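PDB 3IXR: bacterioferritin comigratory protein from Xylella fastidiosa, which probably reduces hydrogen peroxide and organic hydroperoxides as a thiol-dependent peroxiredoxin of the PrxQ (bacterioferritin comigratory protein) type. Local coordinates for residues L27-S39 against P111-F124. The protein carries 1 engineered substitution. Residues are numbered along the deposited sequence; the frame is centred on the assembly and turned at random. Where two conformers were deposited one is given.
Sequences LNHSLLNHPLMLS and PLVSDSDAILCKAF
Leu31, on the short helix 29-33, reaches into helix 119-123 with both methyls: CD1 lies 3.8 Å from Leu120 CD2 and also meets Ala123 CB, while CD2 approaches Phe124 CE1. With CG anti to the backbone N (chi1 179°), the side chain crosses those of Leu120 and Phe124 at about a right angle. Leu27 CD2 touches Phe124 CZ, and Leu36 CD2 packs 3.9 Å from Leu120 CD1; the side chains that meet in this closely packed part are all apolar. Toward solvent, water-mediated links take over, although Ile119 CG2 still sits tightly over the centre of one His34 ring face, a CH-pi contact 3.5 Å from the ring centroid. A water in the ring plane links NE2 to Asp115 OD2, which also accepts from Leu120 N, while OD1 accepts from Cys121 N, tying the carboxylate to the first turn of helix 119-123. A second water bridges Met37 N and Ser114 O. Leu38 and Val113 form an antiparallel non-hydrogen-bonded pair, the short strand axes splayed to 121°; Ser114 N donates to Met37 O (2.7 Å), Ser39 N to Leu112 O, and Leu112 N makes a nearly straight bond (172°) to Ser39 OG. Leu38 CD1 rests on Val113 CG2. Strand 112-114 lies between strand 36-38 and the parallel strand 86-92 in the thioredoxin-like sheet; helix 96-106 covers Leu112, and Phe58 of strand 53-58 and Phe145 of strand 137-147 meet the Phe124 ring.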
loop_
_atom_site.group_PDB
_atom_site.type_symbol
_atom_site.label_atom_id
_atom_site.label_comp_id
_atom_site.label_asym_id
_atom_site.label_seq_id
_atom_site.Cartn_x
_atom_site.Cartn_y
_atom_site.Cartn_z
ATOM N N LEU A 27 -7.739 0.696 12.748
ATOM C CA LEU A 27 -7.045 2.029 12.548
ATOM C C LEU A 27 -7.753 3.097 13.410
ATOM O O LEU A 27 -9.012 3.195 13.364
ATOM C CB LEU A 27 -7.165 2.439 11.087
ATOM C CG LEU A 27 -6.714 1.374 10.035
ATOM C CD1 LEU A 27 -6.698 1.977 8.599
ATOM C CD2 LEU A 27 -5.341 0.799 10.414
ATOM N N ASN A 28 -6.946 3.875 14.120
ATOM C CA ASN A 28 -7.550 4.872 15.035
ATOM C C ASN A 28 -7.940 6.131 14.329
ATOM O O ASN A 28 -7.679 6.336 13.147
ATOM C CB ASN A 28 -6.649 5.121 16.263
ATOM C CG ASN A 28 -5.303 5.729 15.937
ATOM O OD1 ASN A 28 -4.341 5.367 16.556
ATOM N ND2 ASN A 28 -5.231 6.649 14.999
ATOM N N HIS A 29 -8.654 6.993 15.060
ATOM C CA HIS A 29 -9.240 8.166 14.455
ATOM C C HIS A 29 -8.121 9.059 13.902
ATOM O O HIS A 29 -8.295 9.581 12.814
ATOM C CB HIS A 29 -10.068 8.955 15.519
ATOM C CG HIS A 29 -10.589 10.281 15.024
ATOM N ND1 HIS A 29 -10.003 11.506 15.335
ATOM C CD2 HIS A 29 -11.622 10.574 14.203
ATOM C CE1 HIS A 29 -10.668 12.478 14.748
ATOM N NE2 HIS A 29 -11.657 11.942 14.060
ATOM N N SER A 30 -6.996 9.222 14.618
ATOM C CA SER A 30 -5.918 10.102 14.148
ATOM C C SER A 30 -5.341 9.603 12.771
ATOM O O SER A 30 -5.248 10.370 11.741
ATOM C CB SER A 30 -4.835 10.129 15.225
ATOM O OG SER A 30 -3.576 10.541 14.722
ATOM N N LEU A 31 -5.048 8.310 12.727
ATOM C CA LEU A 31 -4.609 7.723 11.457
ATOM C C LEU A 31 -5.686 7.793 10.372
ATOM O O LEU A 31 -5.375 8.077 9.200
ATOM C CB LEU A 31 -4.231 6.255 11.690
ATOM C CG LEU A 31 -3.774 5.497 10.415
ATOM C CD1 LEU A 31 -2.652 6.183 9.926
ATOM C CD2 LEU A 31 -3.339 4.125 10.909
ATOM N N LEU A 32 -6.952 7.473 10.667
ATOM C CA LEU A 32 -8.021 7.526 9.661
ATOM C C LEU A 32 -8.231 8.922 9.023
ATOM O O LEU A 32 -8.699 9.028 7.923
ATOM C CB LEU A 32 -9.336 7.020 10.263
ATOM C CG LEU A 32 -9.504 5.491 10.422
ATOM C CD1 LEU A 32 -10.782 5.263 11.205
ATOM C CD2 LEU A 32 -9.588 4.868 9.061
ATOM N N ASN A 33 -7.867 9.950 9.809
ATOM C CA ASN A 33 -8.087 11.346 9.319
ATOM C C ASN A 33 -6.819 12.046 8.915
ATOM O O ASN A 33 -6.814 13.243 8.556
ATOM C CB ASN A 33 -8.882 12.126 10.362
ATOM C CG ASN A 33 -10.291 11.628 10.380
ATOM O OD1 ASN A 33 -11.094 11.983 9.521
ATOM N ND2 ASN A 33 -10.575 10.697 11.275
ATOM N N HIS A 34 -5.700 11.357 8.996
ATOM C CA HIS A 34 -4.473 11.875 8.471
ATOM C C HIS A 34 -4.510 12.180 6.949
ATOM O O HIS A 34 -4.788 11.315 6.137
ATOM C CB HIS A 34 -3.423 10.796 8.761
ATOM C CG HIS A 34 -2.097 11.034 8.098
ATOM N ND1 HIS A 34 -1.307 12.120 8.395
ATOM C CD2 HIS A 34 -1.502 10.411 7.047
ATOM C CE1 HIS A 34 -0.220 12.098 7.629
ATOM N NE2 HIS A 34 -0.324 11.078 6.795
ATOM N N PRO A 35 -4.162 13.406 6.541
ATOM C CA PRO A 35 -4.213 13.742 5.139
ATOM C C PRO A 35 -3.119 13.066 4.326
ATOM O O PRO A 35 -1.949 13.136 4.711
ATOM C CB PRO A 35 -4.040 15.280 5.154
ATOM C CG PRO A 35 -4.355 15.697 6.550
ATOM C CD PRO A 35 -3.837 14.545 7.397
ATOM N N LEU A 36 -3.513 12.398 3.267
ATOM C CA LEU A 36 -2.584 11.621 2.386
ATOM C C LEU A 36 -2.329 12.495 1.155
ATOM O O LEU A 36 -3.290 12.888 0.517
ATOM C CB LEU A 36 -3.264 10.343 1.904
ATOM C CG LEU A 36 -3.791 9.372 3.014
ATOM C CD1 LEU A 36 -4.538 8.162 2.428
ATOM C CD2 LEU A 36 -2.673 8.964 3.896
ATOM N N MET A 37 -1.060 12.762 0.831
ATOM C CA MET A 37 -0.728 13.425 -0.441
ATOM C C MET A 37 -0.538 12.331 -1.470
ATOM O O MET A 37 0.324 11.470 -1.238
ATOM C CB MET A 37 0.592 14.173 -0.313
ATOM C CG MET A 37 0.504 15.385 0.585
ATOM S SD MET A 37 2.097 16.203 0.705
ATOM C CE MET A 37 2.494 16.581 -1.018
ATOM N N LEU A 38 -1.309 12.376 -2.559
ATOM C CA LEU A 38 -1.280 11.332 -3.590
ATOM C C LEU A 38 -0.708 11.803 -4.886
ATOM O O LEU A 38 -0.694 13.018 -5.213
ATOM C CB LEU A 38 -2.677 10.755 -3.839
ATOM C CG LEU A 38 -3.298 9.694 -2.883
ATOM C CD1 LEU A 38 -3.048 9.917 -1.458
ATOM C CD2 LEU A 38 -4.814 9.579 -3.239
ATOM N N SER A 39 -0.313 10.840 -5.726
ATOM C CA SER A 39 0.012 11.193 -7.091
ATOM C C SER A 39 -1.111 11.983 -7.765
ATOM O O SER A 39 -2.295 11.935 -7.390
ATOM C CB SER A 39 0.363 9.923 -7.878
ATOM O OG SER A 39 -0.705 9.010 -7.732
ATOM N N PRO A 111 -3.648 5.133 -7.475
ATOM C CA PRO A 111 -2.784 6.163 -6.945
ATOM C C PRO A 111 -1.636 5.689 -6.096
ATOM O O PRO A 111 -1.749 4.600 -5.523
ATOM C CB PRO A 111 -3.758 6.948 -5.986
ATOM C CG PRO A 111 -5.113 6.534 -6.343
ATOM C CD PRO A 111 -4.941 5.089 -6.751
ATOM N N LEU A 112 -0.606 6.506 -5.905
ATOM C CA LEU A 112 0.521 6.253 -5.009
ATOM C C LEU A 112 0.512 7.340 -3.925
ATOM O O LEU A 112 0.492 8.551 -4.300
ATOM C CB LEU A 112 1.923 6.310 -5.706
ATOM C CG LEU A 112 2.021 5.313 -6.894
ATOM C CD1 LEU A 112 3.359 5.507 -7.700
ATOM C CD2 LEU A 112 1.816 3.813 -6.396
ATOM N N VAL A 113 0.559 6.931 -2.642
ATOM C CA VAL A 113 0.744 7.927 -1.585
ATOM C C VAL A 113 2.157 8.379 -1.463
ATOM O O VAL A 113 3.107 7.543 -1.360
ATOM C CB VAL A 113 0.420 7.259 -0.248
ATOM C CG1 VAL A 113 0.515 8.287 0.952
ATOM C CG2 VAL A 113 -0.942 6.797 -0.370
ATOM N N SER A 114 2.374 9.714 -1.469
ATOM C CA SER A 114 3.703 10.249 -1.149
ATOM C C SER A 114 3.725 10.445 0.345
ATOM O O SER A 114 3.137 11.467 0.860
ATOM C CB SER A 114 3.848 11.611 -1.854
ATOM O OG SER A 114 5.045 12.237 -1.446
ATOM N N ASP A 115 4.342 9.498 1.038
ATOM C CA ASP A 115 4.376 9.469 2.519
ATOM C C ASP A 115 5.613 10.171 2.978
ATOM O O ASP A 115 6.518 9.603 3.600
ATOM C CB ASP A 115 4.220 8.023 3.040
ATOM C CG ASP A 115 4.049 7.934 4.530
ATOM O OD1 ASP A 115 4.692 7.080 5.155
ATOM O OD2 ASP A 115 3.239 8.739 5.020
ATOM N N SER A 116 5.763 11.429 2.585
ATOM C CA SER A 116 7.084 12.035 2.710
ATOM C C SER A 116 7.413 12.428 4.143
ATOM O O SER A 116 8.573 12.790 4.415
ATOM C CB SER A 116 7.201 13.294 1.880
ATOM O OG SER A 116 6.092 14.175 2.150
ATOM N N ASP A 117 6.430 12.381 5.043
ATOM C CA ASP A 117 6.721 12.538 6.500
ATOM C C ASP A 117 6.811 11.192 7.223
ATOM O O ASP A 117 7.036 11.099 8.442
ATOM C CB ASP A 117 5.669 13.393 7.165
ATOM C CG ASP A 117 5.569 14.800 6.514
ATOM O OD1 ASP A 117 6.652 15.474 6.326
ATOM O OD2 ASP A 117 4.426 15.186 6.153
ATOM N N ALA A 118 6.715 10.141 6.432
ATOM C CA ALA A 118 6.811 8.768 7.002
ATOM C C ALA A 118 5.697 8.444 8.021
ATOM O O ALA A 118 5.868 7.489 8.787
ATOM C CB ALA A 118 8.214 8.399 7.539
ATOM N N ILE A 119 4.603 9.189 7.983
ATOM C CA ILE A 119 3.515 8.944 8.970
ATOM C C ILE A 119 2.834 7.612 8.726
ATOM O O ILE A 119 2.655 6.850 9.690
ATOM C CB ILE A 119 2.494 10.115 8.991
ATOM C CG1 ILE A 119 3.276 11.321 9.579
ATOM C CG2 ILE A 119 1.120 9.661 9.725
ATOM C CD1 ILE A 119 2.682 12.688 9.261
ATOM N N LEU A 120 2.481 7.273 7.460
ATOM C CA LEU A 120 1.823 5.986 7.323
ATOM C C LEU A 120 2.830 4.867 7.590
ATOM O O LEU A 120 2.496 3.794 8.111
ATOM C CB LEU A 120 1.377 5.733 5.875
ATOM C CG LEU A 120 0.096 6.333 5.554
ATOM C CD1 LEU A 120 -0.260 5.904 4.135
ATOM C CD2 LEU A 120 -1.045 6.044 6.532
ATOM N N CYS A 121 4.075 5.048 7.141
ATOM C CA CYS A 121 5.118 4.035 7.278
ATOM C C CYS A 121 5.346 3.696 8.767
ATOM O O CYS A 121 5.442 2.563 9.121
ATOM C CB CYS A 121 6.435 4.541 6.633
ATOM S SG CYS A 121 6.462 4.406 4.849
ATOM N N LYS A 122 5.403 4.704 9.636
ATOM C CA LYS A 122 5.598 4.441 11.033
ATOM C C LYS A 122 4.318 3.840 11.659
ATOM O O LYS A 122 4.415 2.949 12.478
ATOM C CB LYS A 122 5.901 5.822 11.664
ATOM C CG LYS A 122 7.377 6.181 11.356
ATOM C CD LYS A 122 7.784 7.496 12.125
ATOM C CE LYS A 122 7.446 8.800 11.399
ATOM N NZ LYS A 122 7.765 9.981 12.337
ATOM N N ALA A 123 3.146 4.338 11.248
ATOM C CA ALA A 123 1.840 3.838 11.724
ATOM C C ALA A 123 1.700 2.342 11.477
ATOM O O ALA A 123 1.319 1.589 12.342
ATOM C CB ALA A 123 0.689 4.631 11.202
ATOM N N PHE A 124 2.104 1.929 10.258
ATOM C CA PHE A 124 1.976 0.506 9.878
ATOM C C PHE A 124 3.249 -0.276 10.253
ATOM O O PHE A 124 3.339 -1.502 10.049
ATOM C CB PHE A 124 1.593 0.390 8.356
ATOM C CG PHE A 124 0.144 0.647 8.099
ATOM C CD1 PHE A 124 -0.375 1.960 8.043
ATOM C CD2 PHE A 124 -0.786 -0.401 7.987
ATOM C CE1 PHE A 124 -1.700 2.202 7.837
ATOM C CE2 PHE A 124 -2.094 -0.198 7.780
ATOM C CZ PHE A 124 -2.607 1.103 7.703
HETATM O O HOH W 1 0.822 10.019 4.399
HETATM O O HOH W 2 0.930 11.819 2.491
#